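Local coordinates for protein aminopeptidase C (Lactobacillus rhamnosus, PDB 4K7C) that probably acts as a cysteine aminopeptidase of the papain-like (C1) family, removing amino acids from the N-termini of peptides, at residues R69-R80 with F92-D103. Numbering follows the deposited sequence.
Sequences RCWMFAALNTMR and FELSQNYTFFWD. With GOL (glycerol), chain F.
Q96 lies flat against the phenyl ring of F73: its CG stands 3.4 Å from the F73 ring centroid, close to the ring normal, which fits a CH-pi contact. The Q96 chain bends at chi2 (93°), and this turns the amide until it stacks over the same face, only 7° from the ring plane. Q96 NE2 then donates to E93 OE2 at 3.0 Å, in its own amide plane, and to a water that N77 OD1 also holds, while Q96 OE1 takes a bond from K157. A second CH-pi contact joins R69 and F100, with R69 CD 3.6 Å from the F100 ring centroid and over the face; beyond it R69 NE bonds to S67 and NH2 forms a salt bridge with E162. W71 instead presents its ring edge to the D103 carboxylate, itself salt-bridged to K107.

The axes of helices 70-80 and 96-103 pass 9.8 Å apart at 131°. In papain-like peptidases the nucleophilic cysteine begins the central helix of the helical domain; C70, on the first turn of helix 70-87 and touching H364, is consistent with that place.

M72, a selenomethionine, is a knob in a hole formed by Q96, T99, F100 and D103. The M72 and T99 side chains run past each other in opposite directions, bringing M72 SE to 3.4 Å from T99 OG1, and M72 CE meets the F100 ring at the edge. L76 CD1 reaches T99, whereas L76 CD2 packs on L94 CD1 at 4.0 Å.

The direct hydrogen bond between the segments runs from R80 NH1 to F92 O (2.9 Å), the donor standing above the carbonyl plane. R80 NE donates to N77 OD1 at 2.7 Å; these bonds and those of NH2 to E384 and A60 O limit the guanidinium's rotation. NH1 also binds O3 of a glycerol, probably from the crystallisation liquor.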
ATOM      1  N   ARG A  69       7.601 -19.068 -20.064  1.00 18.11           N
ATOM      2  CA  ARG A  69       8.288 -20.315 -19.893  1.00 18.43           C
ATOM      3  C   ARG A  69       7.300 -21.412 -19.472  1.00 20.04           C
ATOM      4  O   ARG A  69       7.726 -22.431 -18.966  1.00 17.84           O
ATOM      5  CB  ARG A  69       9.421 -20.212 -18.841  1.00 19.67           C
ATOM      6  CG  ARG A  69      10.534 -19.352 -19.266  1.00 19.31           C
ATOM      7  CD  ARG A  69      11.635 -19.221 -18.225  1.00 19.64           C
ATOM      8  NE  ARG A  69      11.128 -18.606 -16.989  1.00 18.39           N
ATOM      9  CZ  ARG A  69      11.745 -18.602 -15.836  1.00 17.56           C
ATOM     10  NH1 ARG A  69      12.901 -19.255 -15.628  1.00 16.45           N
ATOM     11  NH2 ARG A  69      11.170 -17.981 -14.817  1.00 18.79           N
ATOM     12  N   CYS A  70       5.996 -21.230 -19.749  0.50 18.29           N
ATOM     13  CA  CYS A  70       4.997 -22.188 -19.227  0.50 19.00           C
ATOM     14  C   CYS A  70       5.361 -23.634 -19.607  0.50 17.65           C
ATOM     15  O   CYS A  70       5.429 -24.479 -18.738  0.50 17.02           O
ATOM     16  CB  CYS A  70       3.613 -21.815 -19.723  0.50 19.10           C
ATOM     17  SG  CYS A  70       3.581 -21.975 -21.484  0.50 21.86           S
ATOM     18  N   TRP A  71       5.751 -23.850 -20.868  1.00 19.04           N
ATOM     19  CA  TRP A  71       6.067 -25.195 -21.400  1.00 18.39           C
ATOM     20  C   TRP A  71       7.154 -25.898 -20.581  1.00 18.55           C
ATOM     21  O   TRP A  71       7.034 -27.058 -20.287  1.00 18.58           O
ATOM     22  CB  TRP A  71       6.469 -25.108 -22.855  1.00 20.11           C
ATOM     23  CG  TRP A  71       7.733 -24.293 -23.160  1.00 19.08           C
ATOM     24  CD1 TRP A  71       7.959 -22.949 -22.928  1.00 18.56           C
ATOM     25  CD2 TRP A  71       8.919 -24.783 -23.796  1.00 20.24           C
ATOM     26  NE1 TRP A  71       9.201 -22.599 -23.345  1.00 20.48           N
ATOM     27  CE2 TRP A  71       9.796 -23.689 -23.933  1.00 21.65           C
ATOM     28  CE3 TRP A  71       9.313 -26.025 -24.262  1.00 19.97           C
ATOM     29  CZ2 TRP A  71      11.038 -23.813 -24.536  1.00 19.79           C
ATOM     30  CZ3 TRP A  71      10.554 -26.138 -24.894  1.00 20.62           C
ATOM     31  CH2 TRP A  71      11.380 -25.060 -25.022  1.00 19.69           C
HETATM   32  N   MSE A  72       8.157 -25.128 -20.162  1.00 17.63           N
HETATM   33  CA  MSE A  72       9.250 -25.628 -19.317  1.00 16.74           C
HETATM   34  C   MSE A  72       8.820 -25.915 -17.895  1.00 17.39           C
HETATM   35  O   MSE A  72       9.106 -26.942 -17.335  1.00 18.46           O
HETATM   36  CB  MSE A  72      10.407 -24.628 -19.219  1.00 18.26           C
HETATM   37  CG  MSE A  72      10.939 -24.121 -20.483  1.00 20.30           C
HETATM   38 SE   MSE A  72      12.365 -22.850 -20.005  1.00 21.91          SE
HETATM   39  CE  MSE A  72      12.595 -22.616 -21.905  1.00 26.10           C
ATOM     40  N   PHE A  73       8.090 -24.973 -17.308  1.00 17.57           N
ATOM     41  CA  PHE A  73       7.546 -25.132 -15.965  1.00 16.22           C
ATOM     42  C   PHE A  73       6.669 -26.359 -15.909  1.00 16.79           C
ATOM     43  O   PHE A  73       6.801 -27.182 -14.971  1.00 17.01           O
ATOM     44  CB  PHE A  73       6.782 -23.861 -15.480  1.00 16.73           C
ATOM     45  CG  PHE A  73       7.705 -22.816 -14.903  1.00 15.79           C
ATOM     46  CD1 PHE A  73       7.745 -22.590 -13.531  1.00 18.46           C
ATOM     47  CD2 PHE A  73       8.519 -22.104 -15.698  1.00 16.11           C
ATOM     48  CE1 PHE A  73       8.595 -21.668 -12.986  1.00 15.90           C
ATOM     49  CE2 PHE A  73       9.397 -21.157 -15.181  1.00 15.48           C
ATOM     50  CZ  PHE A  73       9.464 -20.977 -13.806  1.00 16.16           C
ATOM     51  N   ALA A  74       5.811 -26.512 -16.922  1.00 16.26           N
ATOM     52  CA  ALA A  74       4.903 -27.650 -16.947  1.00 16.12           C
ATOM     53  C   ALA A  74       5.640 -28.987 -17.121  1.00 15.14           C
ATOM     54  O   ALA A  74       5.397 -29.957 -16.402  1.00 17.24           O
ATOM     55  CB  ALA A  74       3.860 -27.478 -18.005  1.00 18.05           C
ATOM     56  N   ALA A  75       6.581 -29.026 -18.005  1.00 15.92           N
ATOM     57  CA  ALA A  75       7.370 -30.277 -18.183  1.00 17.24           C
ATOM     58  C   ALA A  75       8.110 -30.571 -16.900  1.00 15.90           C
ATOM     59  O   ALA A  75       8.100 -31.721 -16.411  1.00 17.68           O
ATOM     60  CB  ALA A  75       8.319 -30.177 -19.324  1.00 19.11           C
ATOM     61  N   LEU A  76       8.844 -29.572 -16.367  1.00 15.62           N
ATOM     62  CA  LEU A  76       9.595 -29.802 -15.155  1.00 16.20           C
ATOM     63  C   LEU A  76       8.679 -30.166 -13.958  1.00 17.46           C
ATOM     64  O   LEU A  76       9.076 -30.862 -13.035  1.00 16.28           O
ATOM     65  CB  LEU A  76      10.489 -28.589 -14.823  1.00 16.58           C
ATOM     66  CG  LEU A  76      11.622 -28.331 -15.855  1.00 20.85           C
ATOM     67  CD1 LEU A  76      12.340 -26.983 -15.635  1.00 18.30           C
ATOM     68  CD2 LEU A  76      12.638 -29.448 -15.873  1.00 22.39           C
ATOM     69  N   ASN A  77       7.427 -29.708 -14.002  1.00 17.21           N
ATOM     70  CA  ASN A  77       6.471 -30.093 -13.000  1.00 17.22           C
ATOM     71  C   ASN A  77       6.236 -31.603 -13.027  1.00 18.61           C
ATOM     72  O   ASN A  77       6.257 -32.259 -11.993  1.00 19.14           O
ATOM     73  CB  ASN A  77       5.110 -29.373 -13.171  1.00 15.44           C
ATOM     74  CG  ASN A  77       5.119 -27.945 -12.620  1.00 16.17           C
ATOM     75  OD1 ASN A  77       5.935 -27.586 -11.765  1.00 16.80           O
ATOM     76  ND2 ASN A  77       4.141 -27.109 -13.104  1.00 16.32           N
ATOM     77  N   THR A  78       6.054 -32.145 -14.197  1.00 19.38           N
ATOM     78  CA  THR A  78       5.804 -33.605 -14.363  1.00 17.81           C
ATOM     79  C   THR A  78       6.993 -34.386 -13.768  1.00 19.43           C
ATOM     80  O   THR A  78       6.784 -35.307 -12.993  1.00 18.46           O
ATOM     81  CB  THR A  78       5.491 -34.093 -15.782  1.00 17.29           C
ATOM     82  OG1 THR A  78       6.550 -33.889 -16.713  1.00 16.27           O
ATOM     83  CG2 THR A  78       4.168 -33.372 -16.303  1.00 18.56           C
HETATM   84  N   MSE A  79       8.186 -33.900 -14.024  1.00 18.56           N
HETATM   85  CA  MSE A  79       9.440 -34.610 -13.557  1.00 20.14           C
HETATM   86  C   MSE A  79       9.599 -34.467 -12.072  1.00 21.07           C
HETATM   87  O   MSE A  79       9.836 -35.430 -11.370  1.00 19.46           O
HETATM   88  CB  MSE A  79      10.582 -33.927 -14.314  1.00 20.33           C
HETATM   89  CG  MSE A  79      10.596 -34.321 -15.744  1.00 18.56           C
HETATM   90 SE   MSE A  79      12.018 -33.404 -16.702  1.00 25.36          SE
HETATM   91  CE  MSE A  79      11.299 -33.932 -18.391  1.00 28.37           C
ATOM     92  N   ARG A  80       9.400 -33.251 -11.550  1.00 19.72           N
ATOM     93  CA  ARG A  80       9.634 -32.997 -10.115  1.00 18.30           C
ATOM     94  C   ARG A  80       8.590 -33.662  -9.250  1.00 20.01           C
ATOM     95  O   ARG A  80       8.891 -33.968  -8.093  1.00 18.90           O
ATOM     96  CB  ARG A  80       9.684 -31.501  -9.787  1.00 20.50           C
ATOM     97  CG  ARG A  80       8.310 -30.835  -9.628  1.00 21.23           C
ATOM     98  CD  ARG A  80       8.511 -29.338  -9.785  1.00 19.90           C
ATOM     99  NE  ARG A  80       7.267 -28.572  -9.671  1.00 19.20           N
ATOM    100  CZ  ARG A  80       6.795 -28.050  -8.551  1.00 19.62           C
ATOM    101  NH1 ARG A  80       7.506 -28.096  -7.426  1.00 19.11           N
ATOM    102  NH2 ARG A  80       5.644 -27.375  -8.597  1.00 18.40           N
ATOM    103  N   PHE A  92       9.795 -30.135  -3.924  1.00 21.40           N
ATOM    104  CA  PHE A  92      11.098 -29.996  -4.589  1.00 20.42           C
ATOM    105  C   PHE A  92      10.917 -29.325  -5.968  1.00 20.00           C
ATOM    106  O   PHE A  92       9.899 -29.568  -6.664  1.00 20.40           O
ATOM    107  CB  PHE A  92      11.709 -31.354  -4.822  1.00 19.19           C
ATOM    108  CG  PHE A  92      13.036 -31.264  -5.545  1.00 19.23           C
ATOM    109  CD1 PHE A  92      14.173 -30.796  -4.904  1.00 20.84           C
ATOM    110  CD2 PHE A  92      13.114 -31.625  -6.878  1.00 22.57           C
ATOM    111  CE1 PHE A  92      15.411 -30.727  -5.576  1.00 21.75           C
ATOM    112  CE2 PHE A  92      14.351 -31.561  -7.532  1.00 22.30           C
ATOM    113  CZ  PHE A  92      15.464 -31.065  -6.902  1.00 19.66           C
ATOM    114  N   GLU A  93      11.818 -28.406  -6.326  1.00 20.10           N
ATOM    115  CA  GLU A  93      11.758 -27.793  -7.657  1.00 20.00           C
ATOM    116  C   GLU A  93      13.073 -27.969  -8.456  1.00 18.97           C
ATOM    117  O   GLU A  93      14.142 -27.910  -7.893  1.00 19.67           O
ATOM    118  CB  GLU A  93      11.497 -26.278  -7.615  1.00 21.53           C
ATOM    119  CG  GLU A  93      10.112 -25.736  -7.672  1.00 25.72           C
ATOM    120  CD  GLU A  93      10.113 -24.187  -7.718  1.00 21.55           C
ATOM    121  OE1 GLU A  93      10.483 -23.612  -6.683  1.00 21.20           O
ATOM    122  OE2 GLU A  93       9.896 -23.557  -8.806  1.00 21.91           O
ATOM    123  N   LEU A  94      12.910 -28.194  -9.761  1.00 19.01           N
ATOM    124  CA  LEU A  94      14.018 -28.167 -10.707  1.00 19.36           C
ATOM    125  C   LEU A  94      14.214 -26.768 -11.231  1.00 18.86           C
ATOM    126  O   LEU A  94      13.218 -25.964 -11.258  1.00 17.58           O
ATOM    127  CB  LEU A  94      13.727 -29.134 -11.853  1.00 17.70           C
ATOM    128  CG  LEU A  94      13.582 -30.609 -11.441  1.00 18.60           C
ATOM    129  CD1 LEU A  94      12.804 -31.519 -12.445  1.00 18.21           C
ATOM    130  CD2 LEU A  94      14.963 -31.190 -11.096  1.00 18.16           C
ATOM    131  N   SER A  95      15.420 -26.487 -11.731  1.00 18.12           N
ATOM    132  CA  SER A  95      15.746 -25.175 -12.246  1.00 16.51           C
ATOM    133  C   SER A  95      15.106 -24.908 -13.613  1.00 15.15           C
ATOM    134  O   SER A  95      15.537 -25.421 -14.625  1.00 16.10           O
ATOM    135  CB  SER A  95      17.244 -25.012 -12.374  1.00 18.39           C
ATOM    136  OG  SER A  95      17.637 -23.811 -12.881  1.00 15.04           O
ATOM    137  N   GLN A  96      14.131 -24.005 -13.620  1.00 15.41           N
ATOM    138  CA  GLN A  96      13.623 -23.513 -14.925  1.00 16.47           C
ATOM    139  C   GLN A  96      14.548 -22.553 -15.648  1.00 15.91           C
ATOM    140  O   GLN A  96      14.397 -22.388 -16.820  1.00 17.19           O
ATOM    141  CB  GLN A  96      12.234 -22.885 -14.720  1.00 16.35           C
ATOM    142  CG  GLN A  96      11.325 -23.740 -13.880  1.00 17.15           C
ATOM    143  CD  GLN A  96      11.335 -23.428 -12.435  1.00 18.08           C
ATOM    144  OE1 GLN A  96      12.201 -22.703 -11.917  1.00 17.88           O
ATOM    145  NE2 GLN A  96      10.399 -24.091 -11.693  1.00 19.14           N
ATOM    146  N   ASN A  97      15.495 -21.917 -14.948  1.00 15.23           N
ATOM    147  CA  ASN A  97      16.458 -21.060 -15.544  1.00 14.36           C
ATOM    148  C   ASN A  97      17.455 -21.934 -16.386  1.00 16.80           C
ATOM    149  O   ASN A  97      17.842 -21.502 -17.450  1.00 14.63           O
ATOM    150  CB  ASN A  97      17.176 -20.257 -14.541  1.00 15.02           C
ATOM    151  CG  ASN A  97      17.987 -19.146 -15.161  1.00 15.72           C
ATOM    152  OD1 ASN A  97      17.741 -18.726 -16.317  1.00 14.60           O
ATOM    153  ND2 ASN A  97      18.890 -18.604 -14.407  1.00 16.26           N
ATOM    154  N   TYR A  98      17.795 -23.113 -15.888  1.00 17.17           N
ATOM    155  CA  TYR A  98      18.704 -24.051 -16.570  1.00 17.74           C
ATOM    156  C   TYR A  98      18.198 -24.348 -17.976  1.00 17.86           C
ATOM    157  O   TYR A  98      18.945 -24.166 -18.936  1.00 18.03           O
ATOM    158  CB  TYR A  98      18.963 -25.325 -15.720  1.00 15.75           C
ATOM    159  CG  TYR A  98      20.063 -26.210 -16.280  1.00 14.66           C
ATOM    160  CD1 TYR A  98      21.423 -25.935 -16.095  1.00 17.30           C
ATOM    161  CD2 TYR A  98      19.724 -27.297 -17.047  1.00 15.41           C
ATOM    162  CE1 TYR A  98      22.409 -26.773 -16.632  1.00 15.51           C
ATOM    163  CE2 TYR A  98      20.714 -28.098 -17.641  1.00 14.80           C
ATOM    164  CZ  TYR A  98      22.025 -27.852 -17.371  1.00 16.47           C
ATOM    165  OH  TYR A  98      23.024 -28.713 -17.926  1.00 17.04           O
ATOM    166  N   THR A  99      16.914 -24.732 -18.094  1.00 17.81           N
ATOM    167  CA  THR A  99      16.336 -25.031 -19.395  1.00 18.32           C
ATOM    168  C   THR A  99      16.206 -23.783 -20.203  1.00 16.00           C
ATOM    169  O   THR A  99      16.381 -23.807 -21.420  1.00 15.98           O
ATOM    170  CB  THR A  99      14.955 -25.729 -19.283  1.00 20.78           C
ATOM    171  OG1 THR A  99      14.186 -25.094 -18.223  1.00 20.38           O
ATOM    172  CG2 THR A  99      15.113 -27.169 -18.953  1.00 21.90           C
ATOM    173  N   PHE A 100      16.048 -22.621 -19.533  1.00 16.20           N
ATOM    174  CA  PHE A 100      15.839 -21.355 -20.243  1.00 17.49           C
ATOM    175  C   PHE A 100      17.144 -20.947 -20.921  1.00 16.32           C
ATOM    176  O   PHE A 100      17.202 -20.465 -22.100  1.00 15.72           O
ATOM    177  CB  PHE A 100      15.420 -20.270 -19.260  1.00 17.42           C
ATOM    178  CG  PHE A 100      14.801 -19.018 -19.887  1.00 18.47           C
ATOM    179  CD1 PHE A 100      13.838 -19.074 -20.882  1.00 18.15           C
ATOM    180  CD2 PHE A 100      15.116 -17.756 -19.368  1.00 19.05           C
ATOM    181  CE1 PHE A 100      13.238 -17.949 -21.353  1.00 18.41           C
ATOM    182  CE2 PHE A 100      14.509 -16.587 -19.835  1.00 19.47           C
ATOM    183  CZ  PHE A 100      13.555 -16.687 -20.827  1.00 19.60           C
ATOM    184  N   PHE A 101      18.225 -21.104 -20.194  1.00 14.54           N
ATOM    185  CA  PHE A 101      19.537 -20.795 -20.769  1.00 14.86           C
ATOM    186  C   PHE A 101      19.812 -21.556 -22.108  1.00 15.57           C
ATOM    187  O   PHE A 101      20.112 -20.954 -23.107  1.00 16.61           O
ATOM    188  CB  PHE A 101      20.656 -21.033 -19.694  1.00 16.44           C
ATOM    189  CG  PHE A 101      22.071 -20.659 -20.194  1.00 16.36           C
ATOM    190  CD1 PHE A 101      22.725 -19.509 -19.806  1.00 16.33           C
ATOM    191  CD2 PHE A 101      22.703 -21.487 -21.105  1.00 18.57           C
ATOM    192  CE1 PHE A 101      24.006 -19.231 -20.284  1.00 15.57           C
ATOM    193  CE2 PHE A 101      23.950 -21.191 -21.605  1.00 19.08           C
ATOM    194  CZ  PHE A 101      24.578 -20.041 -21.244  1.00 17.62           C
ATOM    195  N   TRP A 102      19.729 -22.896 -22.052  1.00 15.27           N
ATOM    196  CA  TRP A 102      20.055 -23.780 -23.153  1.00 17.85           C
ATOM    197  C   TRP A 102      19.045 -23.637 -24.282  1.00 16.32           C
ATOM    198  O   TRP A 102      19.420 -23.613 -25.451  1.00 16.39           O
ATOM    199  CB  TRP A 102      20.145 -25.187 -22.663  1.00 16.44           C
ATOM    200  CG  TRP A 102      21.325 -25.392 -21.764  1.00 15.04           C
ATOM    201  CD1 TRP A 102      21.327 -25.854 -20.479  1.00 15.77           C
ATOM    202  CD2 TRP A 102      22.695 -25.147 -22.100  1.00 16.80           C
ATOM    203  NE1 TRP A 102      22.621 -25.918 -20.007  1.00 17.27           N
ATOM    204  CE2 TRP A 102      23.469 -25.490 -20.980  1.00 15.86           C
ATOM    205  CE3 TRP A 102      23.338 -24.685 -23.233  1.00 17.99           C
ATOM    206  CZ2 TRP A 102      24.913 -25.388 -20.964  1.00 17.40           C
ATOM    207  CZ3 TRP A 102      24.745 -24.543 -23.224  1.00 19.57           C
ATOM    208  CH2 TRP A 102      25.512 -24.877 -22.099  1.00 17.56           C
ATOM    209  N   ASP A 103      17.794 -23.369 -23.932  1.00 17.03           N
ATOM    210  CA  ASP A 103      16.791 -23.105 -24.924  1.00 17.09           C
ATOM    211  C   ASP A 103      17.135 -21.862 -25.776  1.00 15.50           C
ATOM    212  O   ASP A 103      17.180 -21.862 -27.053  1.00 17.39           O
ATOM    213  CB  ASP A 103      15.402 -22.962 -24.296  1.00 15.85           C
ATOM    214  CG  ASP A 103      14.328 -22.778 -25.336  1.00 16.94           C
ATOM    215  OD1 ASP A 103      14.214 -23.670 -26.214  1.00 17.29           O
ATOM    216  OD2 ASP A 103      13.570 -21.715 -25.266  1.00 16.40           O
TER
HETATM  217  C1  GOL F 505       7.515 -22.864  -4.641  1.00 43.09           C
HETATM  218  O1  GOL F 505       7.720 -22.067  -3.476  1.00 50.42           O
HETATM  219  C2  GOL F 505       7.626 -24.353  -4.286  1.00 39.21           C
HETATM  220  O2  GOL F 505       9.001 -24.745  -4.057  1.00 40.06           O
HETATM  221  C3  GOL F 505       7.125 -25.224  -5.443  1.00 31.75           C
HETATM  222  O3  GOL F 505       7.112 -26.555  -4.943  1.00 31.79           O
HETATM  223  O   HOH W   1       8.315 -26.140 -12.437  1.00 22.44           O